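PDB 4FHO: internalin C2 from Listeria monocytogenes serotype 4b str. F2365, which probably contributes to host-cell adhesion or invasion, as a leucine-rich-repeat protein of the internalin family. Local coordinates for residues Thr183-Asp188 with Glu205-Asp210; Val139-Leu144 with Tyr161-Asn166; Glu7-Pro12 with Ile65-Asn70; Pro14-Phe19 with Ser35-Ala40; Asp21-Asn26 with Phe55-Thr60. All blocks are in the same frame, centred on the assembly; numbering follows the deposited sequence.

Interaction 1. Residues Thr183-Asp188 with Glu205-Asp210. With SO4 (sulfate ion), chain C.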
# COMPACT_ATOMS: atom_id res chain seq x y z
N THR A 183 -14.49 -5.92 4.34
CA THR A 183 -13.83 -5.69 5.62
C THR A 183 -13.50 -4.22 5.81
O THR A 183 -12.87 -3.59 4.93
CB THR A 183 -12.54 -6.53 5.74
OG1 THR A 183 -12.87 -7.92 5.60
CG2 THR A 183 -11.85 -6.28 7.09
N LEU A 184 -13.96 -3.66 6.93
CA LEU A 184 -13.54 -2.35 7.40
C LEU A 184 -12.97 -2.56 8.79
O LEU A 184 -13.70 -2.91 9.70
CB LEU A 184 -14.68 -1.34 7.46
CG LEU A 184 -14.30 0.05 8.00
CD1 LEU A 184 -13.25 0.72 7.11
CD2 LEU A 184 -15.52 0.95 8.15
N ARG A 185 -11.67 -2.32 8.94
CA ARG A 185 -11.01 -2.36 10.23
C ARG A 185 -10.63 -0.94 10.62
O ARG A 185 -9.82 -0.32 9.93
CB ARG A 185 -9.80 -3.26 10.17
CG ARG A 185 -10.18 -4.73 10.10
CD ARG A 185 -8.94 -5.57 10.11
NE ARG A 185 -9.25 -6.98 10.19
CZ ARG A 185 -8.34 -7.94 10.36
NH1 ARG A 185 -7.03 -7.68 10.45
NH2 ARG A 185 -8.76 -9.20 10.41
N ALA A 186 -11.23 -0.44 11.69
CA ALA A 186 -11.10 0.96 12.11
C ALA A 186 -10.99 1.14 13.62
O ALA A 186 -11.41 2.17 14.14
CB ALA A 186 -12.25 1.77 11.54
N ASP A 187 -10.36 0.17 14.31
CA ASP A 187 -10.15 0.26 15.77
C ASP A 187 -9.26 1.47 16.10
O ASP A 187 -8.28 1.70 15.40
CB ASP A 187 -9.47 -1.00 16.35
CG ASP A 187 -10.37 -2.24 16.35
OD1 ASP A 187 -11.59 -2.12 16.15
OD2 ASP A 187 -9.86 -3.36 16.60
N ASP A 188 -9.61 2.22 17.14
CA ASP A 188 -8.77 3.30 17.70
C ASP A 188 -8.68 4.48 16.70
O ASP A 188 -7.67 4.72 16.06
CB ASP A 188 -7.40 2.77 18.20
CG ASP A 188 -6.63 3.78 19.06
OD1 ASP A 188 -7.04 4.95 19.24
OD2 ASP A 188 -5.54 3.41 19.55
N GLU A 205 -17.04 -8.04 8.06
CA GLU A 205 -16.24 -7.81 9.27
C GLU A 205 -16.06 -6.31 9.43
O GLU A 205 -15.50 -5.66 8.55
CB GLU A 205 -14.90 -8.53 9.14
CG GLU A 205 -13.85 -8.24 10.21
CD GLU A 205 -12.62 -9.12 10.08
OE1 GLU A 205 -12.76 -10.35 10.25
OE2 GLU A 205 -11.52 -8.61 9.81
N VAL A 206 -16.55 -5.77 10.55
CA VAL A 206 -16.42 -4.36 10.88
C VAL A 206 -15.77 -4.26 12.26
O VAL A 206 -16.34 -4.69 13.23
CB VAL A 206 -17.76 -3.63 10.85
CG1 VAL A 206 -17.56 -2.12 11.02
CG2 VAL A 206 -18.46 -3.88 9.52
N HIS A 207 -14.56 -3.72 12.34
CA HIS A 207 -13.86 -3.56 13.61
C HIS A 207 -13.88 -2.09 13.98
O HIS A 207 -13.27 -1.26 13.29
CB HIS A 207 -12.43 -4.11 13.54
CG HIS A 207 -12.32 -5.62 13.56
ND1 HIS A 207 -11.13 -6.24 13.67
CD2 HIS A 207 -13.27 -6.61 13.50
CE1 HIS A 207 -11.32 -7.57 13.67
NE2 HIS A 207 -12.63 -7.80 13.57
N LEU A 208 -14.60 -1.76 15.06
CA LEU A 208 -14.78 -0.38 15.51
C LEU A 208 -14.50 -0.20 17.01
O LEU A 208 -15.09 0.67 17.64
CB LEU A 208 -16.20 0.10 15.15
CG LEU A 208 -16.53 0.28 13.66
CD1 LEU A 208 -18.03 0.39 13.46
CD2 LEU A 208 -15.85 1.48 13.04
N LYS A 209 -13.55 -0.96 17.57
CA LYS A 209 -13.17 -0.84 19.00
C LYS A 209 -12.53 0.52 19.27
O LYS A 209 -11.97 1.10 18.37
CB LYS A 209 -12.18 -1.94 19.42
CG LYS A 209 -12.73 -3.35 19.29
CD LYS A 209 -11.70 -4.43 19.60
CE LYS A 209 -11.27 -4.43 21.04
NZ LYS A 209 -10.79 -5.78 21.47
N ASP A 210 -12.64 1.02 20.51
CA ASP A 210 -12.02 2.30 20.95
C ASP A 210 -12.36 3.47 20.01
O ASP A 210 -11.49 4.23 19.59
CB ASP A 210 -10.51 2.13 21.16
CG ASP A 210 -10.18 1.30 22.40
OD1 ASP A 210 -10.10 1.89 23.49
OD2 ASP A 210 -10.02 0.07 22.27
S SO4 C . -5.02 -10.61 10.58
O1 SO4 C . -5.03 -11.28 11.91
O2 SO4 C . -4.64 -9.19 10.74
O3 SO4 C . -4.04 -11.28 9.67
O4 SO4 C . -6.37 -10.71 9.98
O HOH W 1 -8.62 -4.79 14.37

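Interaction 2. Residues Val139-Leu144 with Tyr161-Asn166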
# COMPACT_ATOMS: atom_id res chain seq x y z
N VAL A 139 -7.21 -3.67 -2.04
CA VAL A 139 -6.76 -3.90 -0.66
C VAL A 139 -5.87 -2.71 -0.26
O VAL A 139 -4.84 -2.44 -0.90
CB VAL A 139 -6.03 -5.25 -0.56
CG1 VAL A 139 -5.55 -5.54 0.87
CG2 VAL A 139 -6.94 -6.39 -1.03
N LEU A 140 -6.27 -2.01 0.80
CA LEU A 140 -5.54 -0.86 1.29
C LEU A 140 -5.34 -0.95 2.80
O LEU A 140 -6.33 -1.04 3.52
CB LEU A 140 -6.26 0.43 0.91
CG LEU A 140 -5.56 1.75 1.29
CD1 LEU A 140 -4.11 1.84 0.78
CD2 LEU A 140 -6.38 2.94 0.80
N TYR A 141 -4.08 -0.95 3.25
CA TYR A 141 -3.76 -0.85 4.67
C TYR A 141 -3.19 0.54 4.97
O TYR A 141 -2.12 0.89 4.48
CB TYR A 141 -2.74 -1.91 5.11
CG TYR A 141 -3.05 -3.34 4.75
CD1 TYR A 141 -2.69 -3.87 3.50
CD2 TYR A 141 -3.63 -4.22 5.68
CE1 TYR A 141 -2.95 -5.21 3.17
CE2 TYR A 141 -3.90 -5.56 5.36
CZ TYR A 141 -3.55 -6.05 4.11
OH TYR A 141 -3.79 -7.36 3.79
N LEU A 142 -3.87 1.28 5.84
CA LEU A 142 -3.43 2.60 6.29
C LEU A 142 -3.22 2.70 7.82
O LEU A 142 -3.13 3.79 8.35
CB LEU A 142 -4.47 3.63 5.83
CG LEU A 142 -4.56 3.86 4.32
CD1 LEU A 142 -5.67 4.85 3.97
CD2 LEU A 142 -3.25 4.33 3.70
N ASP A 143 -3.07 1.55 8.48
CA ASP A 143 -3.04 1.47 9.95
C ASP A 143 -1.80 2.09 10.55
O ASP A 143 -0.76 2.08 9.92
CB ASP A 143 -3.06 0.01 10.43
CG ASP A 143 -4.23 -0.75 9.86
OD1 ASP A 143 -5.32 -0.68 10.43
OD2 ASP A 143 -4.05 -1.34 8.78
N LEU A 144 -1.92 2.62 11.77
CA LEU A 144 -0.77 3.07 12.58
C LEU A 144 -0.05 4.28 11.93
O LEU A 144 1.17 4.34 11.85
CB LEU A 144 0.18 1.90 12.88
CG LEU A 144 -0.44 0.71 13.65
CD1 LEU A 144 0.30 -0.61 13.41
CD2 LEU A 144 -0.43 1.08 15.11
N TYR A 161 -11.14 -4.42 0.84
CA TYR A 161 -10.53 -4.48 2.18
C TYR A 161 -9.90 -3.14 2.49
O TYR A 161 -8.99 -2.72 1.76
CB TYR A 161 -9.48 -5.60 2.22
CG TYR A 161 -8.89 -5.90 3.58
CD1 TYR A 161 -7.89 -5.08 4.11
CD2 TYR A 161 -9.27 -7.02 4.31
CE1 TYR A 161 -7.33 -5.34 5.35
CE2 TYR A 161 -8.70 -7.30 5.55
CZ TYR A 161 -7.73 -6.45 6.07
OH TYR A 161 -7.13 -6.68 7.29
N LEU A 162 -10.37 -2.48 3.54
CA LEU A 162 -9.82 -1.20 4.00
C LEU A 162 -9.49 -1.31 5.49
O LEU A 162 -10.37 -1.57 6.29
CB LEU A 162 -10.79 -0.05 3.77
CG LEU A 162 -10.38 1.37 4.23
CD1 LEU A 162 -9.04 1.82 3.63
CD2 LEU A 162 -11.46 2.40 3.91
N SER A 163 -8.22 -1.05 5.83
CA SER A 163 -7.77 -1.07 7.20
C SER A 163 -7.23 0.32 7.54
O SER A 163 -6.24 0.75 6.95
CB SER A 163 -6.71 -2.15 7.34
OG SER A 163 -6.47 -2.43 8.68
N ILE A 164 -7.87 0.99 8.50
CA ILE A 164 -7.54 2.35 8.93
C ILE A 164 -7.40 2.49 10.45
O ILE A 164 -7.48 3.60 10.98
CB ILE A 164 -8.58 3.37 8.39
CG1 ILE A 164 -10.00 3.00 8.82
CG2 ILE A 164 -8.48 3.49 6.87
CD1 ILE A 164 -11.00 4.13 8.64
N GLY A 165 -7.12 1.39 11.14
CA GLY A 165 -6.98 1.38 12.60
C GLY A 165 -5.80 2.20 13.10
O GLY A 165 -4.86 2.41 12.37
N ASN A 166 -5.91 2.72 14.33
CA ASN A 166 -4.87 3.58 14.93
C ASN A 166 -4.53 4.80 14.06
O ASN A 166 -3.40 4.95 13.60
CB ASN A 166 -3.62 2.76 15.28
CG ASN A 166 -3.91 1.64 16.26
OD1 ASN A 166 -3.95 1.86 17.46
ND2 ASN A 166 -4.12 0.44 15.75

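Interaction 3. Residues Glu7-Pro12 with Ile65-Asn70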
# COMPACT_ATOMS: atom_id res chain seq x y z
N GLU A 7 12.05 2.01 -19.43
CA GLU A 7 13.38 2.48 -19.00
C GLU A 7 14.40 1.35 -19.17
O GLU A 7 14.05 0.17 -19.04
CB GLU A 7 13.30 2.97 -17.54
CG GLU A 7 14.40 3.97 -17.14
CD GLU A 7 13.92 5.17 -16.30
OE1 GLU A 7 12.75 5.24 -15.85
OE2 GLU A 7 14.76 6.07 -16.08
N SER A 8 15.65 1.71 -19.47
CA SER A 8 16.66 0.74 -19.92
C SER A 8 18.10 1.16 -19.60
O SER A 8 18.50 2.29 -19.95
CB SER A 8 16.53 0.52 -21.43
OG SER A 8 17.43 -0.46 -21.90
N ILE A 9 18.87 0.26 -18.97
CA ILE A 9 20.33 0.44 -18.80
C ILE A 9 21.05 0.51 -20.15
O ILE A 9 20.67 -0.19 -21.09
CB ILE A 9 21.00 -0.65 -17.89
CG1 ILE A 9 20.83 -2.08 -18.42
CG2 ILE A 9 20.46 -0.57 -16.47
CD1 ILE A 9 21.69 -3.11 -17.73
N ALA A 10 22.08 1.35 -20.23
CA ALA A 10 22.80 1.60 -21.49
C ALA A 10 23.63 0.41 -21.99
O ALA A 10 23.78 0.21 -23.21
CB ALA A 10 23.69 2.84 -21.35
N GLN A 11 24.19 -0.37 -21.06
CA GLN A 11 24.99 -1.57 -21.36
C GLN A 11 24.97 -2.56 -20.17
O GLN A 11 24.34 -2.26 -19.15
CB GLN A 11 26.43 -1.15 -21.79
CG GLN A 11 27.44 -0.77 -20.71
CD GLN A 11 27.20 0.60 -20.11
OE1 GLN A 11 26.10 0.92 -19.68
NE2 GLN A 11 28.25 1.42 -20.06
N PRO A 12 25.62 -3.74 -20.29
CA PRO A 12 25.78 -4.63 -19.13
C PRO A 12 26.57 -4.00 -17.97
O PRO A 12 27.71 -3.56 -18.14
CB PRO A 12 26.52 -5.84 -19.71
CG PRO A 12 26.07 -5.88 -21.13
CD PRO A 12 25.97 -4.44 -21.54
N ILE A 65 15.47 0.43 -9.03
CA ILE A 65 14.14 -0.19 -9.23
C ILE A 65 13.47 0.29 -10.51
O ILE A 65 12.73 -0.49 -11.14
CB ILE A 65 13.22 -0.01 -7.98
CG1 ILE A 65 12.20 -1.13 -7.87
CG2 ILE A 65 12.49 1.33 -7.99
CD1 ILE A 65 12.78 -2.40 -7.31
N GLN A 66 13.76 1.54 -10.93
CA GLN A 66 13.23 2.12 -12.17
C GLN A 66 13.46 1.26 -13.42
O GLN A 66 12.69 1.36 -14.38
CB GLN A 66 13.74 3.57 -12.39
CG GLN A 66 15.23 3.76 -12.66
CD GLN A 66 16.08 4.03 -11.44
OE1 GLN A 66 15.87 3.44 -10.37
NE2 GLN A 66 17.08 4.90 -11.60
N TYR A 67 14.53 0.45 -13.40
CA TYR A 67 14.89 -0.44 -14.52
C TYR A 67 14.08 -1.74 -14.53
O TYR A 67 14.09 -2.45 -15.53
CB TYR A 67 16.40 -0.74 -14.53
CG TYR A 67 17.25 0.49 -14.63
CD1 TYR A 67 17.30 1.23 -15.83
CD2 TYR A 67 17.99 0.97 -13.54
CE1 TYR A 67 18.05 2.40 -15.93
CE2 TYR A 67 18.77 2.11 -13.64
CZ TYR A 67 18.80 2.83 -14.84
OH TYR A 67 19.56 3.97 -14.93
N LEU A 68 13.39 -2.05 -13.43
CA LEU A 68 12.56 -3.26 -13.36
C LEU A 68 11.18 -2.95 -13.98
O LEU A 68 10.18 -2.81 -13.26
CB LEU A 68 12.49 -3.78 -11.92
CG LEU A 68 13.83 -3.96 -11.20
CD1 LEU A 68 13.60 -4.58 -9.83
CD2 LEU A 68 14.82 -4.79 -11.98
N ASN A 69 11.15 -2.87 -15.32
CA ASN A 69 9.94 -2.44 -16.08
C ASN A 69 8.71 -3.32 -15.83
O ASN A 69 7.62 -2.80 -15.65
CB ASN A 69 10.21 -2.38 -17.59
CG ASN A 69 11.25 -1.36 -17.97
OD1 ASN A 69 11.09 -0.16 -17.74
ND2 ASN A 69 12.35 -1.84 -18.54
N ASN A 70 8.92 -4.64 -15.79
CA ASN A 70 7.83 -5.62 -15.66
C ASN A 70 7.60 -6.10 -14.22
O ASN A 70 6.95 -7.13 -14.03
CB ASN A 70 8.10 -6.81 -16.60
CG ASN A 70 8.25 -6.38 -18.05
OD1 ASN A 70 7.54 -5.50 -18.52
ND2 ASN A 70 9.21 -6.98 -18.76

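Interaction 4. Residues Pro14-Phe19 with Ser35-Ala40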
# COMPACT_ATOMS: atom_id res chain seq x y z
N PRO A 14 27.34 -4.01 -13.47
CA PRO A 14 27.25 -4.81 -12.25
C PRO A 14 25.99 -4.51 -11.43
O PRO A 14 25.52 -3.37 -11.41
CB PRO A 14 28.50 -4.40 -11.47
CG PRO A 14 29.48 -4.02 -12.53
CD PRO A 14 28.65 -3.34 -13.58
N ILE A 15 25.45 -5.54 -10.77
CA ILE A 15 24.22 -5.40 -9.97
C ILE A 15 24.37 -4.35 -8.86
O ILE A 15 23.42 -3.58 -8.60
CB ILE A 15 23.71 -6.76 -9.41
CG1 ILE A 15 23.30 -7.72 -10.55
CG2 ILE A 15 22.51 -6.59 -8.50
CD1 ILE A 15 23.26 -9.17 -10.13
N ASN A 16 25.54 -4.28 -8.22
CA ASN A 16 25.78 -3.30 -7.13
C ASN A 16 26.11 -1.86 -7.57
O ASN A 16 26.32 -1.00 -6.71
CB ASN A 16 26.81 -3.83 -6.10
CG ASN A 16 28.24 -3.93 -6.65
OD1 ASN A 16 28.50 -3.79 -7.84
ND2 ASN A 16 29.17 -4.19 -5.75
N VAL A 17 26.18 -1.61 -8.88
CA VAL A 17 26.25 -0.26 -9.46
C VAL A 17 24.83 0.26 -9.67
O VAL A 17 24.50 1.35 -9.22
CB VAL A 17 26.99 -0.23 -10.83
CG1 VAL A 17 26.85 1.13 -11.53
CG2 VAL A 17 28.46 -0.59 -10.66
N ILE A 18 24.03 -0.55 -10.38
CA ILE A 18 22.60 -0.26 -10.66
C ILE A 18 21.80 -0.11 -9.36
O ILE A 18 21.04 0.82 -9.21
CB ILE A 18 21.93 -1.38 -11.51
CG1 ILE A 18 22.59 -1.57 -12.87
CG2 ILE A 18 20.45 -1.07 -11.76
CD1 ILE A 18 22.21 -2.90 -13.49
N PHE A 19 21.98 -1.07 -8.44
CA PHE A 19 21.30 -1.08 -7.13
C PHE A 19 22.35 -0.82 -6.04
O PHE A 19 22.99 -1.77 -5.56
CB PHE A 19 20.62 -2.42 -6.90
CG PHE A 19 19.55 -2.73 -7.90
CD1 PHE A 19 18.23 -2.32 -7.69
CD2 PHE A 19 19.85 -3.42 -9.08
CE1 PHE A 19 17.24 -2.60 -8.62
CE2 PHE A 19 18.86 -3.69 -10.02
CZ PHE A 19 17.55 -3.28 -9.79
N SER A 35 25.50 -15.28 -9.24
CA SER A 35 26.34 -15.77 -8.13
C SER A 35 26.72 -14.69 -7.11
O SER A 35 26.70 -14.95 -5.91
CB SER A 35 27.62 -16.42 -8.66
OG SER A 35 27.30 -17.51 -9.49
N ASN A 36 27.05 -13.49 -7.61
CA ASN A 36 27.59 -12.37 -6.82
C ASN A 36 26.94 -11.04 -7.22
O ASN A 36 26.58 -10.85 -8.38
CB ASN A 36 29.12 -12.30 -7.02
CG ASN A 36 29.84 -11.59 -5.88
OD1 ASN A 36 29.58 -10.42 -5.59
ND2 ASN A 36 30.77 -12.29 -5.25
N VAL A 37 26.82 -10.11 -6.26
CA VAL A 37 26.33 -8.74 -6.53
C VAL A 37 27.26 -7.91 -7.44
O VAL A 37 26.82 -6.94 -8.04
CB VAL A 37 26.08 -7.91 -5.24
CG1 VAL A 37 24.98 -8.54 -4.39
CG2 VAL A 37 27.37 -7.74 -4.45
N THR A 38 28.55 -8.30 -7.51
CA THR A 38 29.49 -7.74 -8.48
C THR A 38 29.29 -8.26 -9.92
O THR A 38 29.92 -7.71 -10.83
CB THR A 38 30.97 -7.97 -8.07
OG1 THR A 38 31.20 -9.37 -7.85
CG2 THR A 38 31.30 -7.21 -6.79
N ASP A 39 28.46 -9.29 -10.13
CA ASP A 39 28.22 -9.83 -11.48
C ASP A 39 27.38 -8.87 -12.32
O ASP A 39 26.54 -8.13 -11.78
CB ASP A 39 27.49 -11.18 -11.48
CG ASP A 39 28.29 -12.30 -10.82
OD1 ASP A 39 29.54 -12.25 -10.82
OD2 ASP A 39 27.65 -13.23 -10.30
N ALA A 40 27.60 -8.93 -13.63
CA ALA A 40 26.89 -8.13 -14.62
C ALA A 40 25.47 -8.68 -14.81
O ALA A 40 25.22 -9.89 -14.65
CB ALA A 40 27.66 -8.11 -15.96

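Interaction 5. Residues Asp21-Asn26 with Phe55-Thr60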
# COMPACT_ATOMS: atom_id res chain seq x y z
N ASP A 21 22.14 0.05 -2.89
CA ASP A 21 21.83 -0.54 -1.59
C ASP A 21 22.22 -2.04 -1.58
O ASP A 21 21.63 -2.79 -2.34
CB ASP A 21 20.34 -0.38 -1.28
CG ASP A 21 20.02 -0.68 0.15
OD1 ASP A 21 20.00 -1.89 0.50
OD2 ASP A 21 19.77 0.28 0.91
N PRO A 22 23.18 -2.46 -0.72
CA PRO A 22 23.60 -3.88 -0.72
C PRO A 22 22.49 -4.91 -0.47
O PRO A 22 22.51 -5.97 -1.11
CB PRO A 22 24.66 -3.94 0.41
CG PRO A 22 25.15 -2.56 0.53
CD PRO A 22 23.95 -1.69 0.27
N ALA A 23 21.53 -4.59 0.40
CA ALA A 23 20.38 -5.47 0.65
C ALA A 23 19.51 -5.66 -0.59
O ALA A 23 19.11 -6.78 -0.92
CB ALA A 23 19.52 -4.94 1.80
N LEU A 24 19.25 -4.57 -1.30
CA LEU A 24 18.43 -4.64 -2.51
C LEU A 24 19.20 -5.29 -3.66
O LEU A 24 18.62 -6.09 -4.41
CB LEU A 24 17.90 -3.26 -2.90
CG LEU A 24 16.73 -3.24 -3.88
CD1 LEU A 24 15.52 -3.94 -3.27
CD2 LEU A 24 16.37 -1.81 -4.25
N ALA A 25 20.49 -4.97 -3.77
CA ALA A 25 21.44 -5.66 -4.65
C ALA A 25 21.40 -7.16 -4.45
O ALA A 25 21.34 -7.90 -5.42
CB ALA A 25 22.86 -5.15 -4.42
N ASN A 26 21.41 -7.60 -3.18
CA ASN A 26 21.35 -9.03 -2.86
C ASN A 26 20.05 -9.66 -3.36
O ASN A 26 20.06 -10.78 -3.88
CB ASN A 26 21.52 -9.27 -1.35
CG ASN A 26 21.61 -10.75 -1.01
OD1 ASN A 26 22.57 -11.41 -1.36
ND2 ASN A 26 20.58 -11.27 -0.36
N PHE A 55 12.22 -7.87 2.66
CA PHE A 55 11.58 -7.66 3.98
C PHE A 55 12.65 -7.64 5.06
O PHE A 55 13.45 -8.55 5.14
CB PHE A 55 10.57 -8.82 4.27
CG PHE A 55 10.24 -9.03 5.74
CD1 PHE A 55 9.60 -8.01 6.48
CD2 PHE A 55 10.56 -10.23 6.39
CE1 PHE A 55 9.29 -8.19 7.84
CE2 PHE A 55 10.26 -10.40 7.75
CZ PHE A 55 9.62 -9.38 8.48
N ASN A 56 12.69 -6.57 5.86
CA ASN A 56 13.51 -6.50 7.09
C ASN A 56 15.03 -6.74 6.90
O ASN A 56 15.64 -7.49 7.65
CB ASN A 56 12.92 -7.46 8.16
CG ASN A 56 13.47 -7.20 9.56
OD1 ASN A 56 13.78 -6.07 9.93
ND2 ASN A 56 13.62 -8.26 10.34
N THR A 57 15.61 -6.10 5.89
CA THR A 57 17.02 -6.28 5.51
C THR A 57 17.82 -4.98 5.49
O THR A 57 18.93 -4.96 4.99
CB THR A 57 17.14 -6.96 4.13
OG1 THR A 57 16.42 -6.17 3.15
CG2 THR A 57 16.59 -8.38 4.16
N GLY A 58 17.28 -3.91 6.05
CA GLY A 58 17.99 -2.65 6.15
C GLY A 58 18.12 -1.85 4.87
O GLY A 58 19.04 -1.08 4.76
N VAL A 59 17.16 -1.97 3.94
CA VAL A 59 17.16 -1.18 2.69
C VAL A 59 16.91 0.30 3.02
O VAL A 59 15.96 0.62 3.71
CB VAL A 59 16.10 -1.66 1.67
CG1 VAL A 59 16.06 -0.76 0.43
CG2 VAL A 59 16.34 -3.12 1.30
N THR A 60 17.81 1.16 2.59
CA THR A 60 17.68 2.62 2.75
C THR A 60 17.42 3.39 1.46
O THR A 60 17.04 4.55 1.54
CB THR A 60 18.90 3.23 3.47
OG1 THR A 60 20.09 3.00 2.71
CG2 THR A 60 19.04 2.60 4.81

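Interaction 1. Residues Thr183-Asp188 with Glu205-Asp210
Two consecutive leucine-rich-repeat strands, Thr183-Arg185 and Glu205-His207, run parallel and in exact register, and the tight part of their contact is backbone. Leu184 N reaches Glu205 O at 3.0 Å, His207 N returns to Leu184 O, and Ala186 N continues the pattern on His207 O at 2.7 Å. Beyond the strands Asp187 takes over: with CG anti to its own carbonyl carbon, it sets OD1 2.7 Å from Lys209 N, which meets the carboxylate from above its plane. Leu184 and Val206 turn to the buried face, where Ala186 CB also touches Leu208 CD2.

The opposite face is polar and partly exposed. The extended chain of Arg185 crosses that of Glu205 obliquely and grips it side-on, NE and NH2 both converging on OE2, with NE 2.8 Å from it; the guanidinium and carboxylate are nearly coplanar, 16° apart. His207 lies alongside Arg185, its ring only 4° from the guanidinium plane, and a water joins His207 ND1 to Asp187 OD2. The loose end is that of Lys209, which leads its ammonium away, and of the exposed Asp188 and Asp210.

Glu205 probably offsets part of the charge, yet Arg185 still binds a sulfate, probably from the crystallisation liquor, through NH1 and NH2, NH2 serving both partners; the spot is likely to favour anions.

Interaction 2. Residues Val139-Leu144 with Tyr161-Asn166
The rings of Tyr141 and Tyr161 meet obliquely, with planes 52° apart and centroids separated by 5.2 Å. Their closest atoms are Tyr141 CE2 and Tyr161 CE1, at 3.4 Å. Leu140 O lies at the edge of the Tyr161 ring, and Val139 CG1 comes in aslant on its CD1 at 4.0 Å; Ser163 CB approaches the Tyr141 ring similarly. Different first torsions bring the rings together: CG is anti to the backbone N in Tyr161 but anti to the carbonyl carbon in Tyr141.

Beneath them the strands are joined by nearly straight bonds, among them Leu142 N to Ser163 O at 2.7 Å. Asp143 turns its carboxylate onto Ser163, whose OG is 2.7 Å from both OD1 and OD2. OD1 also receives a weak bond from Gly165 N. On the buried face Leu140 and Leu162 lie side by side, CD2 of the first 4.0 Å from CD1 of the second.

Asn145 and Asn167 both bind Leu142 O, as the asparagine of the leucine-rich-repeat consensus does. The pair occupies the middle of the parallel sheet, with strand 117-119 beside 139-141 and strand 183-185 beside 161-163.

Interaction 3. Residues Glu7-Pro12 with Ile65-Asn70
The Glu7 side chain runs along Gln66 and Tyr67 of the 3-10 segment 65-67. Its CB sits 3.6 Å from Gln66 O, and CG, anti to the backbone N, passes 4.2 Å from Tyr67 CE1. A bend at the second torsion then swings the chain across Gln66: CD lies 4.1 Å from Gln66 CG, and OE1, at the tip, is 4.0 Å from Gln66 CB. These are van der Waals contacts; the amide of Gln66 is bonded instead to Gly64 and Glu63.

The polar hold comes from Asn69, whose amide clasps the backbone of Glu7 at both ends. Glu7 N donates to Asn69 OD1 at 2.9 Å, from above the carbonyl plane, while Asn69 ND2 donates to Glu7 O at 2.7 Å, within the amide plane. Two residues on, Ile9 CG2 makes a CH-pi contact centred over one face of the Tyr67 ring, 3.7 Å from its centroid and 12° off the normal. Gln66 CG covers the other face, offset toward the rim.

Helix 43-47 completes the setting: Gln43 binds both Ile9 N and Tyr67 O, and Leu46 packs on Tyr67. The N-terminal stretch of the internalin N-terminal domain is thus fastened to the loop between the first two strands, 51-53 and 73-75, of the parallel repeat sheet.

Interaction 4. Residues Pro14-Phe19 with Ser35-Ala40
Asn16 and Thr38 lie side by side and point the same way, with Asn16 ND2 3.8 Å from Thr38 CG2. Against Val37 the Asn16 side chain crosses at about a right angle, its CG in the crowded position between backbone N and carbonyl carbon. Ile15 also touches the Val37 carbonyl: its CB is 3.4 Å from Val37 O, and CG1 runs on past Asp39 O. Pro14 and Ala40 form an antiparallel non-hydrogen-bonded pair.

Asn36-Asp39 is a type I beta turn braced by its own side chains. Asn36 OD1 accepts from Thr38 N at 3.0 Å in an Asx turn, and Asp39 OD2 from Asn36 N at 2.8 Å.

In this internalin N-terminal domain, of the EF-hand clan by sequence, the turn offers its carbonyls to the start of helix 15-18. Ile15 N donates to Asp39 O and Asn16 N to Val37 O, each at 3.0 Å. For these two N-H groups the partners are backbone oxygens; the N-cap residue, Pro14, has no side-chain acceptor.

Interaction 5. Residues Asp21-Asn26 with Phe55-Thr60
Asp21 OD2 is held chiefly by Thr60 N, 2.7 Å away on a fairly straight bond of 164° that arrives from above the carboxylate plane. Two lesser donors add to this grip: Thr60 OG1, a longer approach at 3.3 Å, and Thr61 N, through a weak bond. The other oxygen, OD1, turns to the helix N terminus. It accepts weakly from Ala23 N at 3.1 Å and from Leu24 N at 3.3 Å, making Asp21 the N-cap of helix 22-31; a first torsion of -167°, CG anti to the backbone N, presents the carboxylate to both helix and loop.

Val59 crosses Asp21 at about a right angle and rests CG2 on Ala23 CB at 3.7 Å. Ala23 CB also lies close to Thr57 O, at 3.2 Å, while the Thr57 hydroxyl binds Ala54 O. Helix dipole and backbone donors together would be expected to keep Asp21 ionised.

This is an N-cap whose aspartate also bonds to another segment, here tying the first long helix of the internalin N-terminal cap domain to the opening turns of the leucine-rich-repeat region.

How the interactions relate
Interactions 1 and 2 are variations on one theme: neighbouring strand pairs of the same parallel sheet, partly buried, whose inner segments 161-166 and 183-188 are bonded directly, Ile164 N to Arg185 O. One face of each is aliphatic; the other is charged in interaction 1 and aromatic in interaction 2. Interactions 3, 4 and 5 cluster at the N-terminal end. There short helices meet loops, held by an asparagine clasp, turn carbonyls or an aspartate cap, with strand pairing reduced to one small antiparallel bridge in interaction 4. Interactions 3 and 4 are surface contacts sharing the packing of Ile18 and Phe19 on Tyr67 and Leu68; interaction 5, more buried, meets interaction 4 through Ala25.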